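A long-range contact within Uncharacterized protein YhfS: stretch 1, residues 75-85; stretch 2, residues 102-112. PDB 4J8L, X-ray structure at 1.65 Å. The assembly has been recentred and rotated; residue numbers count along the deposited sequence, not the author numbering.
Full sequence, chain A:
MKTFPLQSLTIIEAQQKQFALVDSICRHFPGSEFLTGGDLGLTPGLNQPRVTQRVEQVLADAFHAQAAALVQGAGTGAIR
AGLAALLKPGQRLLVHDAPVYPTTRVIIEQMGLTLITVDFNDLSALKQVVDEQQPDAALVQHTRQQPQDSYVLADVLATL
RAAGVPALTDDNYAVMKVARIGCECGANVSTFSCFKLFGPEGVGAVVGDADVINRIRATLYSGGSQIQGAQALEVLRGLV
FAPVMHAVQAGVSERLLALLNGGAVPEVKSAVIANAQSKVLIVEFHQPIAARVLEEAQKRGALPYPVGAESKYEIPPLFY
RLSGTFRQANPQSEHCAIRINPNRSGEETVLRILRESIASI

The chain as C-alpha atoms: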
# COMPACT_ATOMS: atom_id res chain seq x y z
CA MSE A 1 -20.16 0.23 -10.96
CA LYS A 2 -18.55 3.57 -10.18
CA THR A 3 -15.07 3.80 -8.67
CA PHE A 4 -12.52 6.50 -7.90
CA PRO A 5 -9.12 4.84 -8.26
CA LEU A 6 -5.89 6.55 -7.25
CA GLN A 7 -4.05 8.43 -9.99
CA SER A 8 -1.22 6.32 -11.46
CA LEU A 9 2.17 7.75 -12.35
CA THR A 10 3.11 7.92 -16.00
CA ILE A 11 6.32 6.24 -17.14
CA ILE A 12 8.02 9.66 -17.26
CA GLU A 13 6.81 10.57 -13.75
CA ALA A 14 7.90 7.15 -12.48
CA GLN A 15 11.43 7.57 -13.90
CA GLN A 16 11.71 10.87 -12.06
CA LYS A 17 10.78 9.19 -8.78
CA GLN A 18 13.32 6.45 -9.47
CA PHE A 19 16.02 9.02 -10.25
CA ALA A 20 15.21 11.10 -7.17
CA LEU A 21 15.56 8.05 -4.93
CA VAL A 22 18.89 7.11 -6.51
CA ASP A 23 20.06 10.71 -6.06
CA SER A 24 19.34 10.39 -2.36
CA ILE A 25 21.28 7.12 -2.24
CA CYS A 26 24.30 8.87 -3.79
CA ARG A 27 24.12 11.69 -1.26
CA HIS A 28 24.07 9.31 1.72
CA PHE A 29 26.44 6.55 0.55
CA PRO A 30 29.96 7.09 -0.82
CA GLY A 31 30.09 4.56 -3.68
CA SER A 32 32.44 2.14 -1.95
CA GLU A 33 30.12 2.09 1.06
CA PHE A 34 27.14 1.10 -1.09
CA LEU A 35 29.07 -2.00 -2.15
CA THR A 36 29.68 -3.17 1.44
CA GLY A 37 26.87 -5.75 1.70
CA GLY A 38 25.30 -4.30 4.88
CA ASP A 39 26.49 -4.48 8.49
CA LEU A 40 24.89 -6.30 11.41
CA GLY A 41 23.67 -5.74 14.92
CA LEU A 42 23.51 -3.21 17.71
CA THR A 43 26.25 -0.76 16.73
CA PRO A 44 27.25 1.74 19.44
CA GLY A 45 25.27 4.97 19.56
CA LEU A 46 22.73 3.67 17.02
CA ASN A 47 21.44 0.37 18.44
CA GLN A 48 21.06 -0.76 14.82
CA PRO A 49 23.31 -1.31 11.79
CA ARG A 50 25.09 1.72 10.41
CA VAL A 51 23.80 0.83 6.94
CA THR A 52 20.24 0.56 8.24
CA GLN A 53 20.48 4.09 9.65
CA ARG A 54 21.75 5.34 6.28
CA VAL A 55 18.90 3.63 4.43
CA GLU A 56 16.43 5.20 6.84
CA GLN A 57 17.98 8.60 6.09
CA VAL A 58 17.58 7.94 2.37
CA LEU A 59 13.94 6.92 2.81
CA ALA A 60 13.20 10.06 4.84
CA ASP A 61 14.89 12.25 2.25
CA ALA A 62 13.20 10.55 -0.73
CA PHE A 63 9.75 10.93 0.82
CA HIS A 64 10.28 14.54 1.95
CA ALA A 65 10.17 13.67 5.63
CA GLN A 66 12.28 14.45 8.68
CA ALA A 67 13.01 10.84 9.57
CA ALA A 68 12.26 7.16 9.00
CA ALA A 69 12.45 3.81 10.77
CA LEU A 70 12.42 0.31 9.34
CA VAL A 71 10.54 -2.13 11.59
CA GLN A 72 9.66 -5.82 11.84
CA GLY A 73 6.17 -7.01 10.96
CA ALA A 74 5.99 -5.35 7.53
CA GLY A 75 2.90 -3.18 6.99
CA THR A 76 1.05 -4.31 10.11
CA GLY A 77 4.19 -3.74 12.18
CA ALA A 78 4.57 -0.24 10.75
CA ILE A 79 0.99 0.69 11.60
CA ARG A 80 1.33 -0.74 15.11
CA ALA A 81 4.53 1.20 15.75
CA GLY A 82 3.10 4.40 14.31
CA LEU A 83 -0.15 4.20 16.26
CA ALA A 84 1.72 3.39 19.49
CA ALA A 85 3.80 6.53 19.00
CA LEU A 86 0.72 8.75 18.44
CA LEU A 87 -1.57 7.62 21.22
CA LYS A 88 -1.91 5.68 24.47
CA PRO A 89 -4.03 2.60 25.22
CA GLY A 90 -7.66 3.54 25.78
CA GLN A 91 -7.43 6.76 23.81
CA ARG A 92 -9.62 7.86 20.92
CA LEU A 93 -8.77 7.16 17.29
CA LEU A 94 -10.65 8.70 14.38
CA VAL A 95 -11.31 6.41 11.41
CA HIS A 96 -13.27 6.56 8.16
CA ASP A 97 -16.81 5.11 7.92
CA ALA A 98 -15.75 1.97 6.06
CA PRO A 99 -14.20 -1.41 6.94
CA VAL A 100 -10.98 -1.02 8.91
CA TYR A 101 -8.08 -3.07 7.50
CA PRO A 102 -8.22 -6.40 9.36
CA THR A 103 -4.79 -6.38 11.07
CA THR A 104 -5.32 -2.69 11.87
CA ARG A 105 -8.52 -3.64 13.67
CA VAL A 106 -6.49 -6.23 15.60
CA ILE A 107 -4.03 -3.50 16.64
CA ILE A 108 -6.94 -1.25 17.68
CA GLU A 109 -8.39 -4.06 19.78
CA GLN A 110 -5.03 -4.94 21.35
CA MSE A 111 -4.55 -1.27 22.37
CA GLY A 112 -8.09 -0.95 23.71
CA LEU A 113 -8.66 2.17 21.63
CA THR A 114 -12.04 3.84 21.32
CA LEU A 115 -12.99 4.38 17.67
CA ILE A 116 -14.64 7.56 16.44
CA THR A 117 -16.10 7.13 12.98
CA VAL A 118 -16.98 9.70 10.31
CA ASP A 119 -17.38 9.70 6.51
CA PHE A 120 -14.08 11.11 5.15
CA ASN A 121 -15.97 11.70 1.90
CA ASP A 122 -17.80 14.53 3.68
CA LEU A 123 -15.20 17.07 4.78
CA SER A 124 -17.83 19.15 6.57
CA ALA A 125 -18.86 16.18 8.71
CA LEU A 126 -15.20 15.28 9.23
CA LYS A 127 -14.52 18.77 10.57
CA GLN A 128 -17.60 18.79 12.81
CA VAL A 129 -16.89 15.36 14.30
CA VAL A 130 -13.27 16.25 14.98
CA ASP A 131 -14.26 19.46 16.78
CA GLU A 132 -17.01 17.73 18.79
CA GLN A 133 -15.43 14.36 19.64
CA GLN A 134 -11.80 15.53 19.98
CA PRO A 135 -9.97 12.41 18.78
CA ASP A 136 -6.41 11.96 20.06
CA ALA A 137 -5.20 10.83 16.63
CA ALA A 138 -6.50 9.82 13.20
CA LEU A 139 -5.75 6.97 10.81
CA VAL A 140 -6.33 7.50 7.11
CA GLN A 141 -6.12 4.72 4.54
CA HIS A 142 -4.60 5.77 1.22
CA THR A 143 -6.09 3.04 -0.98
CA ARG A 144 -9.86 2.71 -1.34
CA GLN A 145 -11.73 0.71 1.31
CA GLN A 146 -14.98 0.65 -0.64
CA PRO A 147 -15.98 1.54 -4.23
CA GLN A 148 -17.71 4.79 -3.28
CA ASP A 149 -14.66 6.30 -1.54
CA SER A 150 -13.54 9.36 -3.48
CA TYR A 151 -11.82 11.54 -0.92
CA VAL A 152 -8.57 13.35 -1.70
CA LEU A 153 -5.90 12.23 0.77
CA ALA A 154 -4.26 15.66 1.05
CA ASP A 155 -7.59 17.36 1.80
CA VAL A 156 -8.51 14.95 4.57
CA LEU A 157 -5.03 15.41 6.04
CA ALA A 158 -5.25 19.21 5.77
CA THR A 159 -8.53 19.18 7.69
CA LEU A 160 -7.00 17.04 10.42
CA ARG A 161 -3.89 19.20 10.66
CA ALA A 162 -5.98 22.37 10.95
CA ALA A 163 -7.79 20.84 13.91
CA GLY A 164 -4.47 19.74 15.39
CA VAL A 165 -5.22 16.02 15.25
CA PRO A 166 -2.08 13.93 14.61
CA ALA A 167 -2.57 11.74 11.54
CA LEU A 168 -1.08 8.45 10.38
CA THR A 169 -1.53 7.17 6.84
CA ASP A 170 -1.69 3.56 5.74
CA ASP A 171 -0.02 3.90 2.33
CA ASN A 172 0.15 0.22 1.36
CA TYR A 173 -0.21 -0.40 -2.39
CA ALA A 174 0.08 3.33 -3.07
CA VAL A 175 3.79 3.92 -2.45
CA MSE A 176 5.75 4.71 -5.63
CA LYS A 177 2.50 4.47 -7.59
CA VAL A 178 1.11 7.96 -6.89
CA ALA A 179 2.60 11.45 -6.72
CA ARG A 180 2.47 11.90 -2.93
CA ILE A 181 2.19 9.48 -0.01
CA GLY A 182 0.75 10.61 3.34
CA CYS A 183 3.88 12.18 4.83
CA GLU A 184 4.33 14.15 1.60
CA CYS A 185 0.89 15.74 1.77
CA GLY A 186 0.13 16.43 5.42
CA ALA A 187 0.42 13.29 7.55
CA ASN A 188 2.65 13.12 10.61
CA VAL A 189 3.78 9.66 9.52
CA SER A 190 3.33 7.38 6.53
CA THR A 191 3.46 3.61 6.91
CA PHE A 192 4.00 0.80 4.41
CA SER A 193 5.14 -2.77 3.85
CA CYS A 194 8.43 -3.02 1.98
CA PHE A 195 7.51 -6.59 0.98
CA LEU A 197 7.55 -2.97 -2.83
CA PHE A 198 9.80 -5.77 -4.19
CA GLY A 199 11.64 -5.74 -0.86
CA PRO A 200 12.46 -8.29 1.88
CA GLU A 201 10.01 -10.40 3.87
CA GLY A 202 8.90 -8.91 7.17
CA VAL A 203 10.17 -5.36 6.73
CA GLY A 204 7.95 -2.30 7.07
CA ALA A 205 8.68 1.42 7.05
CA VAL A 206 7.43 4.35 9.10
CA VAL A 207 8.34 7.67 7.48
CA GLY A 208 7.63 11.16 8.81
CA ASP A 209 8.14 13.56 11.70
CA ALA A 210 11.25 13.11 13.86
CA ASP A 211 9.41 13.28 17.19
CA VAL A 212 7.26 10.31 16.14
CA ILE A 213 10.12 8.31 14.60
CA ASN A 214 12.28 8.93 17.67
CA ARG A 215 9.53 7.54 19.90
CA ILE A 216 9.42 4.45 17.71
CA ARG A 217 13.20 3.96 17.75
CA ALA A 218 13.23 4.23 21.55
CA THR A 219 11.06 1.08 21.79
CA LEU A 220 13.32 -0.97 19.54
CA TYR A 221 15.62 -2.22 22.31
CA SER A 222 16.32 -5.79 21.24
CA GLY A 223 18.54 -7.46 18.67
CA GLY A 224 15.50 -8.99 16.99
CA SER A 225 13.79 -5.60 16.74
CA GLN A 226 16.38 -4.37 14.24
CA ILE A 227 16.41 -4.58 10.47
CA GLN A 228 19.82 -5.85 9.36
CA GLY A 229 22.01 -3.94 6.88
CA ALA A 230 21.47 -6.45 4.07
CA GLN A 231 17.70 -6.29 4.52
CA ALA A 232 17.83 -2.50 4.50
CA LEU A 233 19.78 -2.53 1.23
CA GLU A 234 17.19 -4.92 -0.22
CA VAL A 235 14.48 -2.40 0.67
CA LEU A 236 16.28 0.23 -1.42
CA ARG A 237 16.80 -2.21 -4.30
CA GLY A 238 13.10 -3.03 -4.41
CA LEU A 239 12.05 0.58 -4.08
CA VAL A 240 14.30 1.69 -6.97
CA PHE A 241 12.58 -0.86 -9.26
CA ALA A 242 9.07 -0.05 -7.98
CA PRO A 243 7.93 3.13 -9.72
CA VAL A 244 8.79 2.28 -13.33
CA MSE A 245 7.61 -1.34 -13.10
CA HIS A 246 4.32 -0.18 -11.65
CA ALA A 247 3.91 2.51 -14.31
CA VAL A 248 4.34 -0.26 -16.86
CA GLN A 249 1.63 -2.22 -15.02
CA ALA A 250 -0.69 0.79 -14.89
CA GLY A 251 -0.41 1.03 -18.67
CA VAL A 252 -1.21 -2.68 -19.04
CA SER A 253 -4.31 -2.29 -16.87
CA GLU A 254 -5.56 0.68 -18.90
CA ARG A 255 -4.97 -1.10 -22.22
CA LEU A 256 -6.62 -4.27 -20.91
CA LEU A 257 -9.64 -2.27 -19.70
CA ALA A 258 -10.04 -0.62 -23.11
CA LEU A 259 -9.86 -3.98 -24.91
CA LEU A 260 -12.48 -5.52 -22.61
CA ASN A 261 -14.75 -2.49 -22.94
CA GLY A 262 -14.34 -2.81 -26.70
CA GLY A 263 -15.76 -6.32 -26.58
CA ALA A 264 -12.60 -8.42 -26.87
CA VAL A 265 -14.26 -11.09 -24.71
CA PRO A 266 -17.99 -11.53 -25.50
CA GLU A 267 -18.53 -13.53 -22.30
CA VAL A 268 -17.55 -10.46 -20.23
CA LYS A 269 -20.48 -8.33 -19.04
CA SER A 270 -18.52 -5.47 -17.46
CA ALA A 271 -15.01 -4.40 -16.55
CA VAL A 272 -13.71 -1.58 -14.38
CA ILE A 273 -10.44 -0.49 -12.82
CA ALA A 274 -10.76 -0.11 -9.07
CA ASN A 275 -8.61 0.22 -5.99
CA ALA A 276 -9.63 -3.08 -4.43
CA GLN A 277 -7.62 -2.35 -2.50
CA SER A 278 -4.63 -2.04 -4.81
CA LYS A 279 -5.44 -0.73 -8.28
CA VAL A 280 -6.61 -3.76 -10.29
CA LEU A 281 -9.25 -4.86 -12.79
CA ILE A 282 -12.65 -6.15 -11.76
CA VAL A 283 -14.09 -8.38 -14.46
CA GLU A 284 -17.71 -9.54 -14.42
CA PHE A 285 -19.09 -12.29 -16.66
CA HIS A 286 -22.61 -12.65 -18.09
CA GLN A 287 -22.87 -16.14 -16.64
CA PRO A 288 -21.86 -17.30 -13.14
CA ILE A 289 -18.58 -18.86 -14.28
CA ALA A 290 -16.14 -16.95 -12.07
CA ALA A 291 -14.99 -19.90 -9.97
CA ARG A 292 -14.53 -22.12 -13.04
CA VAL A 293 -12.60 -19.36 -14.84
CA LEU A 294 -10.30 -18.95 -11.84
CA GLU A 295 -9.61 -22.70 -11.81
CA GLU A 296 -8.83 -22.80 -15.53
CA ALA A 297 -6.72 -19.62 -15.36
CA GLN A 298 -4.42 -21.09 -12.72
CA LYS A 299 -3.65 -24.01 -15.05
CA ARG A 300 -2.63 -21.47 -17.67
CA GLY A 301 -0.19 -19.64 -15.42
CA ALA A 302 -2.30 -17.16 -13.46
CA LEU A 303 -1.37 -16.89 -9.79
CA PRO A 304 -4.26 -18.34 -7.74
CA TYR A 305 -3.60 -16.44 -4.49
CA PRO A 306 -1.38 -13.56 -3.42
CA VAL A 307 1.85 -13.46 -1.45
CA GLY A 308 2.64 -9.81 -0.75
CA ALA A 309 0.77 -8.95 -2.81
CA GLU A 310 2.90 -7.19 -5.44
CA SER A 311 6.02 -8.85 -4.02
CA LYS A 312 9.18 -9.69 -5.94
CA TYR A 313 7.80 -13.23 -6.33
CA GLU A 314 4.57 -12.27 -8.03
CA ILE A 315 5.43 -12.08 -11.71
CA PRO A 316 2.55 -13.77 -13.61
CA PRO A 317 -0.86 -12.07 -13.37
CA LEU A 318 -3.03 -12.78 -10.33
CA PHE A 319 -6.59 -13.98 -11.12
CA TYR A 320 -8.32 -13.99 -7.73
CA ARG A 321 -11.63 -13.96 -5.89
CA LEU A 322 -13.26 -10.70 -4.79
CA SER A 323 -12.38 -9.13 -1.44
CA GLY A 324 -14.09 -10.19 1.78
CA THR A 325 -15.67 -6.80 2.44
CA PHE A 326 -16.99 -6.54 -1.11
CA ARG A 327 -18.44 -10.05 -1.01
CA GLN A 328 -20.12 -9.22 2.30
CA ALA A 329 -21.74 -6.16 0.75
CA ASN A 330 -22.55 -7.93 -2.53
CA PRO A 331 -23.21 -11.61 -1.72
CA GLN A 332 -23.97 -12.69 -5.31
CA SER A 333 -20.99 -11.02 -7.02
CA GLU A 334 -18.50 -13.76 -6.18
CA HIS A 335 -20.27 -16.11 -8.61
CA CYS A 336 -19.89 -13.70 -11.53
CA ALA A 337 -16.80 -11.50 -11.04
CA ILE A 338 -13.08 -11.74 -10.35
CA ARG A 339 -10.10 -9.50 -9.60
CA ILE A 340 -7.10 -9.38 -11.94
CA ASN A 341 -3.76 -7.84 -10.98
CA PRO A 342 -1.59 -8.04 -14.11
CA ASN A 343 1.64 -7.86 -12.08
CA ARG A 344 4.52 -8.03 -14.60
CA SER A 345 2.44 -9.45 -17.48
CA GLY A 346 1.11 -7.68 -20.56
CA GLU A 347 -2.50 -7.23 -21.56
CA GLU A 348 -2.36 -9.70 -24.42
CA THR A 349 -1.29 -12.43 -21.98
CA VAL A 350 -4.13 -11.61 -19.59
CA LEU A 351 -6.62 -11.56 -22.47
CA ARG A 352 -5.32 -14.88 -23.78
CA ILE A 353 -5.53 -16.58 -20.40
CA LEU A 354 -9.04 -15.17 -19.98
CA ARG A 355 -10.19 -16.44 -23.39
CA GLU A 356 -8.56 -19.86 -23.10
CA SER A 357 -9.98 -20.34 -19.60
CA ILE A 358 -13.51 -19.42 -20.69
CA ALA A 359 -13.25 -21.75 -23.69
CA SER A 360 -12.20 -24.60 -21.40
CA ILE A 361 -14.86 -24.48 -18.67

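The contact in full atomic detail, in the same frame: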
# COMPACT_ATOMS: atom_id res chain seq x y z
N GLY A 75 3.86 -4.28 6.95
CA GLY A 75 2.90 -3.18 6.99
C GLY A 75 2.15 -3.09 8.31
O GLY A 75 1.93 -2.01 8.84
N THR A 76 1.75 -4.25 8.83
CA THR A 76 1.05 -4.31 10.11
C THR A 76 1.96 -3.81 11.23
O THR A 76 1.53 -3.05 12.11
CB THR A 76 0.58 -5.74 10.39
OG1 THR A 76 -0.34 -6.15 9.37
CG2 THR A 76 -0.11 -5.82 11.74
N GLY A 77 3.23 -4.21 11.19
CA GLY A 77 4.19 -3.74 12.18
C GLY A 77 4.39 -2.24 12.13
O GLY A 77 4.53 -1.57 13.17
N ALA A 78 4.39 -1.68 10.92
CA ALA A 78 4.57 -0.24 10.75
C ALA A 78 3.39 0.54 11.33
O ALA A 78 3.56 1.55 12.01
CB ALA A 78 4.78 0.11 9.27
N ILE A 79 2.18 0.05 11.07
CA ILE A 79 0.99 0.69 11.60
C ILE A 79 0.95 0.57 13.11
O ILE A 79 0.60 1.53 13.80
CB ILE A 79 -0.28 0.12 10.95
CG1 ILE A 79 -0.37 0.64 9.51
CG2 ILE A 79 -1.54 0.51 11.75
CD1 ILE A 79 -1.33 -0.15 8.61
N ARG A 80 1.31 -0.59 13.65
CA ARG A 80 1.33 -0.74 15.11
C ARG A 80 2.32 0.24 15.75
O ARG A 80 1.99 0.93 16.72
CB ARG A 80 1.70 -2.17 15.52
CG ARG A 80 1.60 -2.38 17.03
CD ARG A 80 2.26 -3.69 17.46
NE ARG A 80 1.62 -4.86 16.89
CZ ARG A 80 2.16 -5.62 15.93
NH1 ARG A 80 3.36 -5.32 15.43
NH2 ARG A 80 1.50 -6.68 15.47
N ALA A 81 3.52 0.31 15.19
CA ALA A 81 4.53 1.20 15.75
C ALA A 81 4.11 2.66 15.64
O ALA A 81 4.29 3.43 16.58
CB ALA A 81 5.88 0.97 15.06
N GLY A 82 3.55 3.03 14.49
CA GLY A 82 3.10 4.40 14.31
C GLY A 82 1.96 4.78 15.24
O GLY A 82 1.99 5.84 15.88
N LEU A 83 0.95 3.93 15.34
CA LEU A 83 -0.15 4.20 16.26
C LEU A 83 0.33 4.29 17.71
O LEU A 83 -0.09 5.18 18.45
CB LEU A 83 -1.25 3.15 16.13
CG LEU A 83 -2.08 3.23 14.85
CD1 LEU A 83 -3.11 2.10 14.81
CD2 LEU A 83 -2.77 4.58 14.72
N ALA A 84 1.21 3.38 18.12
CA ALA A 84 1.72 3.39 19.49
C ALA A 84 2.50 4.65 19.83
O ALA A 84 2.59 5.04 21.00
CB ALA A 84 2.57 2.16 19.75
N ALA A 85 3.06 5.29 18.81
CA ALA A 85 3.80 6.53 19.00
C ALA A 85 2.90 7.77 18.97
O ALA A 85 3.33 8.86 19.36
CB ALA A 85 4.90 6.65 17.95
N PRO A 102 -8.07 -5.41 8.29
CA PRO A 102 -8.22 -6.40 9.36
C PRO A 102 -7.12 -6.42 10.44
O PRO A 102 -7.48 -6.47 11.63
CB PRO A 102 -8.26 -7.73 8.60
CG PRO A 102 -8.90 -7.35 7.29
CD PRO A 102 -8.30 -6.01 6.96
N THR A 103 -5.85 -6.40 10.06
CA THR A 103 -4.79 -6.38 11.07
C THR A 103 -4.73 -5.04 11.80
O THR A 103 -4.21 -4.95 12.91
CB THR A 103 -3.40 -6.74 10.50
OG1 THR A 103 -3.02 -5.76 9.54
CG2 THR A 103 -3.43 -8.12 9.84
N THR A 104 -5.24 -3.98 11.18
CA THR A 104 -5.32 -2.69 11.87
C THR A 104 -6.39 -2.77 12.96
O THR A 104 -6.20 -2.25 14.06
CB THR A 104 -5.62 -1.53 10.89
OG1 THR A 104 -4.55 -1.44 9.93
CG2 THR A 104 -5.75 -0.20 11.63
N ARG A 105 -7.49 -3.44 12.66
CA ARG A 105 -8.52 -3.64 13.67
C ARG A 105 -7.96 -4.44 14.85
O ARG A 105 -8.26 -4.16 16.01
CB ARG A 105 -9.78 -4.30 13.09
CG ARG A 105 -10.92 -4.43 14.10
CD ARG A 105 -12.22 -4.92 13.44
NE ARG A 105 -11.97 -6.11 12.63
CZ ARG A 105 -11.94 -6.13 11.29
NH1 ARG A 105 -12.16 -5.01 10.60
NH2 ARG A 105 -11.71 -7.26 10.66
N VAL A 106 -7.11 -5.43 14.55
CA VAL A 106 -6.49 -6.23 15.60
C VAL A 106 -5.64 -5.34 16.51
O VAL A 106 -5.71 -5.43 17.73
CB VAL A 106 -5.63 -7.37 15.01
CG1 VAL A 106 -4.78 -8.02 16.09
CG2 VAL A 106 -6.52 -8.41 14.32
N ILE A 107 -4.87 -4.45 15.90
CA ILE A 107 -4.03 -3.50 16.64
C ILE A 107 -4.89 -2.59 17.53
O ILE A 107 -4.59 -2.39 18.71
CB ILE A 107 -3.20 -2.63 15.69
CG1 ILE A 107 -2.13 -3.50 15.01
CG2 ILE A 107 -2.54 -1.48 16.45
CD1 ILE A 107 -1.47 -2.85 13.81
N ILE A 108 -5.97 -2.07 16.95
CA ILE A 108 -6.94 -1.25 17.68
C ILE A 108 -7.50 -1.98 18.90
O ILE A 108 -7.60 -1.42 19.99
CB ILE A 108 -8.09 -0.81 16.74
CG1 ILE A 108 -7.59 0.28 15.79
CG2 ILE A 108 -9.32 -0.35 17.53
CD1 ILE A 108 -8.43 0.46 14.55
N GLU A 109 -7.86 -3.24 18.70
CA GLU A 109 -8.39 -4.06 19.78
C GLU A 109 -7.33 -4.33 20.85
O GLU A 109 -7.63 -4.27 22.04
CB GLU A 109 -8.94 -5.36 19.22
CG GLU A 109 -10.19 -5.17 18.38
CD GLU A 109 -10.60 -6.43 17.64
OE1 GLU A 109 -9.78 -7.37 17.56
OE2 GLU A 109 -11.74 -6.46 17.12
N GLN A 110 -6.11 -4.62 20.42
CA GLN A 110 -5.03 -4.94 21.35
C GLN A 110 -4.58 -3.70 22.16
O GLN A 110 -4.02 -3.85 23.24
CB GLN A 110 -3.86 -5.62 20.61
CG GLN A 110 -4.20 -7.05 20.14
CD GLN A 110 -3.11 -7.71 19.27
OE1 GLN A 110 -2.11 -7.10 18.91
NE2 GLN A 110 -3.33 -8.98 18.91
N MSE A 111 -4.86 -2.51 21.64
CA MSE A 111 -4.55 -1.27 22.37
C MSE A 111 -5.74 -0.75 23.17
O MSE A 111 -5.62 0.22 23.90
CB MSE A 111 -4.07 -0.17 21.42
CG MSE A 111 -2.74 -0.43 20.75
SE MSE A 111 -2.09 1.17 19.82
CE MSE A 111 -1.78 2.33 21.36
N GLY A 112 -6.90 -1.38 23.01
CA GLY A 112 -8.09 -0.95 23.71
C GLY A 112 -8.54 0.46 23.34
O GLY A 112 -9.10 1.18 24.16
O HOH W 1 -0.78 -5.05 18.39
O HOH W 2 -0.92 -7.52 16.47

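The two stretches are helical and pack side by side with their N-to-C directions 34° apart, their axes approaching to 9.8 Å. Because they run in broadly the same direction, the register advances one turn at a time: Thr-103 lies beside Thr-76, Ile-107 beside Arg-80 and Met-111 beside Ala-84. The CA atoms of Thr-76 and Thr-103 are 6.3 Å apart and those of Arg-80 and Ile-107 6.2 Å apart, whereas CA of Ala-84 and CA of Met-111 are separated by 8.3 Å, so the backbones are more widely spaced at the C-terminal end. The contact buries 440 Å², summed over both sides.

Stretch 2 opens with Pro-102, which stays clear of the other helix; the first contact is made by Thr-103. Its CA-to-CB bond points toward stretch 1, as does that of Thr-76, and the two hydroxyls meet in a short hydrogen bond, OG1 of Thr-103 to OG1 of Thr-76, at 2.7 Å. This is the one direct hydrogen bond between the stretches. The hydroxyl of Thr-76 is also hydrogen-bonded elsewhere in the structure. Thr-104, with its CB directed sideways, contributes a more modest contact: its OG1 lies 3.7 Å from CD1 of Ile-79, a van der Waals approach. Arg-105 and Val-106 make no contact with stretch 1.

One turn on from Thr-103, Ile-107 forms the centre of the interface and has the largest area covered by the other stretch, 91 Å². Its side chain is a knob in a hole formed by Thr-76, Ile-79, Arg-80 and Leu-83, residues spaced along the facing side of the helix. The m,t rotamer carries CD1 of Ile-107 deep into this hole, where it lies 3.5 Å from O of Thr-76, 3.6 Å from N of Arg-80 and 3.9 Å from CG2 of Ile-79. The methyl thus reaches the backbone of stretch 1, whose O of Thr-76 and N of Arg-80 are already paired in a helical hydrogen bond of 2.9 Å. On the C-terminal side of the hole, CG2 of Ile-107 rests 4.0 Å from CD1 of Leu-83.

Gln-110 makes no close direct contact, its OE1 lying 4.8 Å from NE of Arg-80, yet it is linked to Arg-80 through two waters. Water 1 accepts from NE of Arg-80, 2.8 Å from its O, and donates to OE1 of Gln-110, 2.5 Å from that O; water 2 bridges NH2 of Arg-80 and the same OE1 of Gln-110, each 2.7 Å from its O. The amide oxygen therefore receives both waters, giving a solvated link beside the apolar core.

Met-111, a selenomethionine, closes the contact. Its SE lies 4.3 Å from CB of Leu-83, and its CE 4.1 Å from CA of Ala-84, so the long side chain spans the wider gap here. Gly-112 then leaves helical geometry with positive phi in a Schellman motif, its N bonded to O of Glu-109 at 3.1 Å, and makes no contact with stretch 1.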